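Local coordinates for aminoglycoside N(3)-acetyltransferase (PDB 7LAP) that transfers an acetyl group from acetyl-CoA to the 3-amino group of aminoglycoside antibiotics, thereby conferring resistance, at the interface of chains A and B. Sequence-based numbering; all coordinates share one arbitrary frame. Chains: chain A/B, Aminoglycoside N(3)-acetyltransferase.

The interface of chains A and B. Residues chain A 55-60, 120; chain B 82-83, 104-105, 113.
A glycine turn, with A:Gly56 at phi 105° and A:Gly57 at the start of helix 57-69, carries chain A against three loop stretches of chain B, in a patch of a two-fold symmetric interface that is plausibly a dimer contact. The polar centre is A:Arg120, at the start of helix 120-127, whose chain bends at chi3 (64°) to turn the guanidinium toward two carboxylates. It meets B:Asp83 tip to tip, the two flat groups nearly coplanar, and A:Arg120 NH2 lies 2.8 Å from B:Asp83 OD2, a salt bridge reinforced by a bent hydrogen bond to the syn lone pair of that oxygen. B:Glu113 comes in obliquely, its carboxylate turned 76° from the guanidinium, and the side-on grip of NE and NH2 falls on one oxygen. A:Arg120 NE meets the syn lone pair of B:Glu113 OE1 at 3.0 Å, while NH2 of the same arginine reaches that oxygen at 2.9 Å from above the carboxylate plane. Two acidic groups around NH2 should favour the charged guanidinium. The ring of A:Pro58 lies over one guanidinium face, toward the rim, and also touches the other oxygen of B:Glu113. Farther along, B:Pro105 fits its ring against the turn, CG standing 3.6 Å from A:Gly56 CA, while the extended A:Gln59 runs antiparallel to it and sets its amide oxygen OE1 3.3 Å from B:Pro105 CB. A:Thr60 OG1 steadies the turn through a 2.7 Å hydrogen bond to an in-plane lone pair of A:Ser55 O. The ring of B:His104 presents a face to A:Gly56 CA, and its NE2-H is donated to B:Asp83 O, nearly in the ring plane, tying two chain B loops together. That same carbonyl oxygen is linked through water 1 to the backbone N of A:Gly56, which lies 2.6 Å from the water oxygen.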
loop_
_atom_site.group_PDB
_atom_site.type_symbol
_atom_site.label_atom_id
_atom_site.label_comp_id
_atom_site.label_asym_id
_atom_site.label_seq_id
_atom_site.Cartn_x
_atom_site.Cartn_y
_atom_site.Cartn_z
ATOM N N SER A 55 13.019 -11.635 3.071
ATOM C CA SER A 55 13.081 -11.839 1.628
ATOM C C SER A 55 11.675 -12.181 1.122
ATOM O O SER A 55 11.099 -13.218 1.479
ATOM C CB SER A 55 14.121 -12.906 1.291
ATOM O OG SER A 55 13.516 -14.170 1.106
ATOM N N GLY A 56 11.093 -11.279 0.328
ATOM C CA GLY A 56 9.711 -11.426 -0.086
ATOM C C GLY A 56 8.740 -10.505 0.619
ATOM O O GLY A 56 7.554 -10.534 0.297
ATOM N N GLY A 57 9.194 -9.714 1.594
ATOM C CA GLY A 57 8.337 -8.753 2.265
ATOM C C GLY A 57 7.114 -9.324 2.975
ATOM O O GLY A 57 7.143 -10.409 3.554
ATOM N N PRO A 58 6.004 -8.570 2.947
ATOM C CA PRO A 58 4.801 -8.996 3.696
ATOM C C PRO A 58 4.283 -10.369 3.303
ATOM O O PRO A 58 3.752 -11.095 4.161
ATOM C CB PRO A 58 3.763 -7.900 3.358
ATOM C CG PRO A 58 4.595 -6.679 2.969
ATOM C CD PRO A 58 5.840 -7.258 2.292
ATOM N N GLN A 59 4.374 -10.734 2.019
ATOM C CA GLN A 59 3.883 -12.043 1.577
ATOM C C GLN A 59 4.540 -13.157 2.372
ATOM O O GLN A 59 3.897 -14.153 2.724
ATOM C CB GLN A 59 4.151 -12.254 0.079
ATOM C CG GLN A 59 3.564 -13.565 -0.474
ATOM C CD GLN A 59 4.047 -13.956 -1.895
ATOM O OE1 GLN A 59 5.201 -13.783 -2.256
ATOM N NE2 GLN A 59 3.148 -14.496 -2.679
ATOM N N THR A 60 5.838 -13.001 2.654
ATOM C CA THR A 60 6.596 -14.025 3.367
ATOM C C THR A 60 6.156 -14.134 4.826
ATOM O O THR A 60 6.087 -15.240 5.374
ATOM C CB THR A 60 8.091 -13.716 3.262
ATOM O OG1 THR A 60 8.562 -14.031 1.947
ATOM C CG2 THR A 60 8.911 -14.509 4.267
ATOM N N ARG A 120 2.098 -2.243 6.235
ATOM C CA ARG A 120 1.823 -2.987 5.005
ATOM C C ARG A 120 1.192 -4.355 5.218
ATOM O O ARG A 120 0.597 -4.885 4.264
ATOM C CB ARG A 120 3.113 -3.166 4.204
ATOM C CG ARG A 120 3.613 -1.836 3.644
ATOM C CD ARG A 120 5.045 -1.974 3.223
ATOM N NE ARG A 120 5.179 -2.926 2.120
ATOM C CZ ARG A 120 6.266 -3.654 1.868
ATOM N NH1 ARG A 120 7.343 -3.545 2.644
ATOM N NH2 ARG A 120 6.274 -4.476 0.819
ATOM N N ASN B 82 7.925 -4.307 -5.435
ATOM C CA ASN B 82 8.639 -3.706 -4.308
ATOM C C ASN B 82 9.589 -4.678 -3.641
ATOM O O ASN B 82 10.641 -4.275 -3.144
ATOM C CB ASN B 82 7.676 -3.178 -3.245
ATOM C CG ASN B 82 8.355 -2.211 -2.308
ATOM O OD1 ASN B 82 8.667 -1.087 -2.695
ATOM N ND2 ASN B 82 8.645 -2.656 -1.090
ATOM N N ASP B 83 9.231 -5.948 -3.580
ATOM C CA ASP B 83 9.997 -6.904 -2.783
ATOM C C ASP B 83 10.762 -7.897 -3.651
ATOM O O ASP B 83 10.962 -9.045 -3.254
ATOM C CB ASP B 83 9.044 -7.606 -1.825
ATOM C CG ASP B 83 8.312 -6.589 -0.960
ATOM O OD1 ASP B 83 9.018 -5.864 -0.265
ATOM O OD2 ASP B 83 7.077 -6.437 -1.056
ATOM N N HIS B 104 13.363 -17.014 -1.680
ATOM C CA HIS B 104 12.665 -15.816 -2.136
ATOM C C HIS B 104 11.445 -16.192 -2.976
ATOM O O HIS B 104 11.589 -16.879 -3.991
ATOM C CB HIS B 104 13.582 -14.901 -2.928
ATOM C CG HIS B 104 13.053 -13.505 -3.057
ATOM N ND1 HIS B 104 13.551 -12.455 -2.327
ATOM C CD2 HIS B 104 12.044 -12.999 -3.807
ATOM C CE1 HIS B 104 12.900 -11.348 -2.647
ATOM N NE2 HIS B 104 11.974 -11.655 -3.537
ATOM N N PRO B 105 10.245 -15.764 -2.601
ATOM C CA PRO B 105 9.057 -16.180 -3.350
ATOM C C PRO B 105 9.035 -15.612 -4.766
ATOM O O PRO B 105 9.652 -14.588 -5.069
ATOM C CB PRO B 105 7.899 -15.627 -2.513
ATOM C CG PRO B 105 8.513 -14.417 -1.789
ATOM C CD PRO B 105 9.940 -14.800 -1.527
ATOM N N GLU B 113 3.354 -6.526 -4.357
ATOM C CA GLU B 113 3.086 -5.096 -4.309
ATOM C C GLU B 113 3.938 -4.345 -5.299
ATOM O O GLU B 113 5.083 -4.722 -5.591
ATOM C CB GLU B 113 3.314 -4.531 -2.913
ATOM C CG GLU B 113 2.537 -5.284 -1.907
ATOM C CD GLU B 113 3.078 -5.127 -0.521
ATOM O OE1 GLU B 113 3.611 -4.030 -0.206
ATOM O OE2 GLU B 113 2.980 -6.122 0.235
HETATM O O HOH W 1 12.159 -8.996 -0.333
#